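PDB 1UB7: 3-oxoacyl-[acyl-carrier protein] synthase from Thermus thermophilus, which probably catalyses the condensation of acetyl-CoA with malonyl-ACP that starts fatty acid synthesis. Local coordinates for residues G3-G8 / G165-G170; E70-V75 / A129-A134. One frame throughout, in Å; residues are numbered along the deposited sequence.

Interaction 1: G3-G8 / G165-G170; sequences GILALG and GKVREG
G3 and G165 face each other as an antiparallel hydrogen-bonded pair. Each gives its N-H to the other's carbonyl. G3 N reaches G165 O at 2.7 Å, and G165 N reaches G3 O at 2.9 Å. These two bonds satisfy both N-H groups and both carbonyls of the pair. The two carbonyl oxygens are close, but two acceptors make no bond. After the pair, segment 165-170 leaves the sheet register, but V167 still packs against G3; the rest is apolar. L5 CG, anti to the carbonyl carbon (chi1 -50°), lies over G165, near its N and CA, and the two methyls divide: CD1 rests 3.7 Å from G165 CA, while CD2 reaches V167 CG1 at a tight 3.4 Å. The side chains cross obliquely. V167 CG1 packs on G3 CA, at 3.7 Å, and CG2 lies beside G3 N. The backbone of L5 and A6 bonds to V163, continuing the pairing inward. R168 takes no part here: its backbone pairs with G321 and its NH2 forms a salt bridge with E297. The arrangement is the end of an edge-strand pairing, in which strand 3-10 borders the N-terminal sheet of the thiolase fold beside antiparallel strand 158-165.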
loop_
_atom_site.group_PDB
_atom_site.type_symbol
_atom_site.label_atom_id
_atom_site.label_comp_id
_atom_site.label_asym_id
_atom_site.label_seq_id
_atom_site.Cartn_x
_atom_site.Cartn_y
_atom_site.Cartn_z
ATOM N N GLY A 3 2.780 -13.797 15.473
ATOM C CA GLY A 3 4.142 -14.165 15.133
ATOM C C GLY A 3 4.215 -14.739 13.732
ATOM O O GLY A 3 3.200 -14.806 13.030
ATOM N N ILE A 4 5.416 -15.150 13.320
ATOM C CA ILE A 4 5.627 -15.727 12.000
ATOM C C ILE A 4 5.461 -17.244 12.015
ATOM O O ILE A 4 6.261 -17.965 12.598
ATOM C CB ILE A 4 7.019 -15.349 11.463
ATOM C CG1 ILE A 4 6.976 -13.908 10.954
ATOM C CG2 ILE A 4 7.442 -16.299 10.342
ATOM C CD1 ILE A 4 8.311 -13.353 10.572
ATOM N N LEU A 5 4.409 -17.716 11.356
ATOM C CA LEU A 5 4.098 -19.129 11.293
ATOM C C LEU A 5 4.820 -19.874 10.167
ATOM O O LEU A 5 5.006 -21.094 10.242
ATOM C CB LEU A 5 2.592 -19.303 11.122
ATOM C CG LEU A 5 1.674 -18.546 12.078
ATOM C CD1 LEU A 5 0.229 -18.868 11.727
ATOM C CD2 LEU A 5 1.986 -18.915 13.520
ATOM N N ALA A 6 5.216 -19.159 9.120
ATOM C CA ALA A 6 5.890 -19.793 7.988
ATOM C C ALA A 6 6.694 -18.751 7.224
ATOM O O ALA A 6 6.377 -17.556 7.273
ATOM C CB ALA A 6 4.861 -20.437 7.056
ATOM N N LEU A 7 7.719 -19.214 6.510
ATOM C CA LEU A 7 8.601 -18.329 5.749
ATOM C C LEU A 7 9.145 -19.037 4.521
ATOM O O LEU A 7 9.334 -20.250 4.526
ATOM C CB LEU A 7 9.774 -17.883 6.630
ATOM C CG LEU A 7 11.017 -17.251 5.980
ATOM C CD1 LEU A 7 10.735 -15.803 5.569
ATOM C CD2 LEU A 7 12.177 -17.299 6.973
ATOM N N GLY A 8 9.393 -18.261 3.473
ATOM C CA GLY A 8 9.949 -18.790 2.241
ATOM C C GLY A 8 10.508 -17.610 1.461
ATOM O O GLY A 8 10.113 -16.470 1.722
ATOM N N GLY A 165 0.474 -14.940 12.102
ATOM C CA GLY A 165 -0.703 -15.449 12.792
ATOM C C GLY A 165 -0.500 -15.597 14.293
ATOM O O GLY A 165 0.573 -15.275 14.815
ATOM N N LYS A 166 -1.525 -16.069 15.001
ATOM C CA LYS A 166 -1.405 -16.251 16.448
ATOM C C LYS A 166 -0.356 -17.310 16.755
ATOM O O LYS A 166 -0.344 -18.369 16.130
ATOM C CB LYS A 166 -2.740 -16.694 17.060
ATOM C CG LYS A 166 -3.864 -15.654 16.998
ATOM C CD LYS A 166 -3.712 -14.531 18.028
ATOM C CE LYS A 166 -4.971 -13.665 18.067
ATOM N NZ LYS A 166 -4.983 -12.676 19.185
ATOM N N VAL A 167 0.535 -17.020 17.702
ATOM C CA VAL A 167 1.559 -17.985 18.111
ATOM C C VAL A 167 1.438 -18.256 19.614
ATOM O O VAL A 167 0.790 -17.500 20.350
ATOM C CB VAL A 167 2.996 -17.498 17.803
ATOM C CG1 VAL A 167 3.241 -17.531 16.317
ATOM C CG2 VAL A 167 3.218 -16.101 18.354
ATOM N N ARG A 168 2.059 -19.337 20.070
ATOM C CA ARG A 168 1.990 -19.699 21.478
ATOM C C ARG A 168 2.446 -18.602 22.440
ATOM O O ARG A 168 3.235 -17.708 22.087
ATOM C CB ARG A 168 2.778 -20.996 21.729
ATOM C CG ARG A 168 1.947 -22.253 21.450
ATOM C CD ARG A 168 2.704 -23.564 21.663
ATOM N NE ARG A 168 3.641 -23.855 20.577
ATOM C CZ ARG A 168 4.949 -23.624 20.630
ATOM N NH1 ARG A 168 5.496 -23.102 21.722
ATOM N NH2 ARG A 168 5.715 -23.911 19.586
ATOM N N GLU A 169 1.904 -18.674 23.654
ATOM C CA GLU A 169 2.215 -17.735 24.720
ATOM C C GLU A 169 3.733 -17.635 24.859
ATOM O O GLU A 169 4.415 -18.651 24.977
ATOM C CB GLU A 169 1.598 -18.240 26.027
ATOM C CG GLU A 169 1.849 -17.353 27.235
ATOM C CD GLU A 169 1.173 -16.004 27.111
ATOM O OE1 GLU A 169 -0.075 -15.966 27.054
ATOM O OE2 GLU A 169 1.889 -14.981 27.066
ATOM N N GLY A 170 4.260 -16.412 24.837
ATOM C CA GLY A 170 5.697 -16.230 24.959
ATOM C C GLY A 170 6.435 -15.967 23.651
ATOM O O GLY A 170 7.553 -15.446 23.662
#

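Interaction 2: E70-V75 / A129-A134; sequences EGVDAV and AQKVLA
The side-chain amide of Q130 lies with one face against G71. G71 CA and G71 O both sit over this face, on the NE2 side, with G71 CA 3.4 Å from Q130 NE2. The G71 peptide stands nearly upright to the face, so the packing is edge-on. G71 O is 3.3 Å from Q130 NE2, but the angle is too poor for a hydrogen bond. The carboxylate of D73 is turned 56° from the amide and is met at one oxygen. Q130 N bonds to D73 OD2 at 2.8 Å, from the anti side and 29° out of the carboxylate plane. D73 thus ties the turn before strand 131-138 to its own strand. K131 has CG anti to its carbonyl carbon (chi1 -68°) and is extended beyond it. It runs past G71, and NZ bonds to E70 O at 2.9 Å. V72 CG2 touches K131 CB, the two side chains crossing at about a right angle. Backbone bonds then join the strands: D73 N to K131 O at 3.0 Å, and L133 N to A74 O at 2.7 Å. A74 and V132 share one face of the sheet, where helix 112-125 covers V132. V75 and L133 lie side by side on the other face, CG1 to CD2 at 4.1 Å, under helix 89-96. Parallel strands with helices on both faces are the core of the N-terminal half of the thiolase fold. Here strand 72-78 lies between 131-138 and 102-107, and helix 112-125 carries the crossover linking those two.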
loop_
_atom_site.group_PDB
_atom_site.type_symbol
_atom_site.label_atom_id
_atom_site.label_comp_id
_atom_site.label_asym_id
_atom_site.label_seq_id
_atom_site.Cartn_x
_atom_site.Cartn_y
_atom_site.Cartn_z
ATOM N N GLU A 70 -3.519 -22.104 4.733
ATOM C CA GLU A 70 -4.812 -22.432 5.289
ATOM C C GLU A 70 -5.115 -21.415 6.381
ATOM O O GLU A 70 -4.313 -21.222 7.299
ATOM C CB GLU A 70 -4.777 -23.840 5.877
ATOM C CG GLU A 70 -6.106 -24.320 6.405
ATOM C CD GLU A 70 -5.999 -25.692 7.029
ATOM O OE1 GLU A 70 -5.068 -26.442 6.637
ATOM O OE2 GLU A 70 -6.847 -26.017 7.898
ATOM N N GLY A 71 -6.265 -20.759 6.272
ATOM C CA GLY A 71 -6.650 -19.784 7.275
ATOM C C GLY A 71 -6.189 -18.374 6.961
ATOM O O GLY A 71 -6.455 -17.441 7.729
ATOM N N VAL A 72 -5.499 -18.211 5.836
ATOM C CA VAL A 72 -5.013 -16.904 5.439
ATOM C C VAL A 72 -6.139 -16.058 4.834
ATOM O O VAL A 72 -6.688 -16.406 3.789
ATOM C CB VAL A 72 -3.846 -17.052 4.435
ATOM C CG1 VAL A 72 -3.651 -15.754 3.631
ATOM C CG2 VAL A 72 -2.582 -17.406 5.197
ATOM N N ASP A 73 -6.470 -14.943 5.490
ATOM C CA ASP A 73 -7.534 -14.072 5.000
ATOM C C ASP A 73 -7.018 -12.797 4.370
ATOM O O ASP A 73 -7.817 -11.956 3.968
ATOM C CB ASP A 73 -8.478 -13.647 6.122
ATOM C CG ASP A 73 -8.928 -14.793 6.975
ATOM O OD1 ASP A 73 -9.278 -15.858 6.415
ATOM O OD2 ASP A 73 -8.941 -14.614 8.210
ATOM N N ALA A 74 -5.704 -12.630 4.283
ATOM C CA ALA A 74 -5.197 -11.393 3.709
ATOM C C ALA A 74 -3.821 -11.503 3.110
ATOM O O ALA A 74 -2.929 -12.148 3.665
ATOM C CB ALA A 74 -5.200 -10.268 4.769
ATOM N N VAL A 75 -3.655 -10.848 1.971
ATOM C CA VAL A 75 -2.372 -10.827 1.315
ATOM C C VAL A 75 -1.936 -9.382 1.163
ATOM O O VAL A 75 -2.660 -8.554 0.599
ATOM C CB VAL A 75 -2.432 -11.467 -0.069
ATOM C CG1 VAL A 75 -1.025 -11.546 -0.669
ATOM C CG2 VAL A 75 -3.063 -12.827 0.043
ATOM N N ALA A 129 -8.221 -10.392 10.511
ATOM C CA ALA A 129 -7.700 -11.512 9.725
ATOM C C ALA A 129 -7.155 -12.543 10.690
ATOM O O ALA A 129 -6.614 -12.181 11.729
ATOM C CB ALA A 129 -6.588 -11.052 8.801
ATOM N N GLN A 130 -7.319 -13.821 10.363
ATOM C CA GLN A 130 -6.810 -14.899 11.215
ATOM C C GLN A 130 -5.308 -15.008 10.985
ATOM O O GLN A 130 -4.526 -15.098 11.929
ATOM C CB GLN A 130 -7.470 -16.232 10.848
ATOM C CG GLN A 130 -6.812 -17.430 11.517
ATOM C CD GLN A 130 -7.306 -18.784 10.989
ATOM O OE1 GLN A 130 -6.781 -19.832 11.379
ATOM N NE2 GLN A 130 -8.310 -18.765 10.105
ATOM N N LYS A 131 -4.926 -15.007 9.711
ATOM C CA LYS A 131 -3.535 -15.083 9.309
ATOM C C LYS A 131 -3.376 -14.154 8.124
ATOM O O LYS A 131 -4.332 -13.900 7.393
ATOM C CB LYS A 131 -3.162 -16.503 8.890
ATOM C CG LYS A 131 -3.143 -17.530 10.009
ATOM C CD LYS A 131 -3.001 -18.920 9.401
ATOM C CE LYS A 131 -2.791 -20.020 10.438
ATOM N NZ LYS A 131 -2.749 -21.346 9.742
ATOM N N VAL A 132 -2.163 -13.653 7.937
ATOM C CA VAL A 132 -1.886 -12.742 6.847
ATOM C C VAL A 132 -0.640 -13.165 6.107
ATOM O O VAL A 132 0.359 -13.487 6.733
ATOM C CB VAL A 132 -1.646 -11.292 7.364
ATOM C CG1 VAL A 132 -1.343 -10.364 6.193
ATOM C CG2 VAL A 132 -2.859 -10.797 8.095
ATOM N N LEU A 133 -0.703 -13.168 4.779
ATOM C CA LEU A 133 0.461 -13.511 3.975
ATOM C C LEU A 133 1.140 -12.190 3.653
ATOM O O LEU A 133 0.608 -11.398 2.889
ATOM C CB LEU A 133 0.062 -14.221 2.669
ATOM C CG LEU A 133 1.206 -14.560 1.684
ATOM C CD1 LEU A 133 2.188 -15.559 2.309
ATOM C CD2 LEU A 133 0.632 -15.145 0.410
ATOM N N ALA A 134 2.304 -11.952 4.250
ATOM C CA ALA A 134 3.051 -10.718 4.031
ATOM C C ALA A 134 4.229 -10.972 3.077
ATOM O O ALA A 134 5.180 -11.677 3.414
ATOM C CB ALA A 134 3.546 -10.175 5.378
#

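In the fold
Interactions 1 and 2 belong to the same five-stranded sheet. Interaction 1 lies at its border, where strand 3-10 meets the end of strand 158-165 and the loop after it. Interaction 2 joins two inner, parallel strands. Strand 158-165 separates the two pairings, yet they touch: L5 CD1 packs 3.5 Å from K131 CE, over the intervening G165. Both are partly buried. Interaction 2 buries about twice the area, 486 against 224 Å². Interaction 1 relies on a reciprocal glycine pair and packing of L5 and V167 on each other and on the glycines. Interaction 2 adds side-chain-to-backbone bonds at its open end and aliphatic packing under helices farther in. Both lie away from the predicted active-site residues.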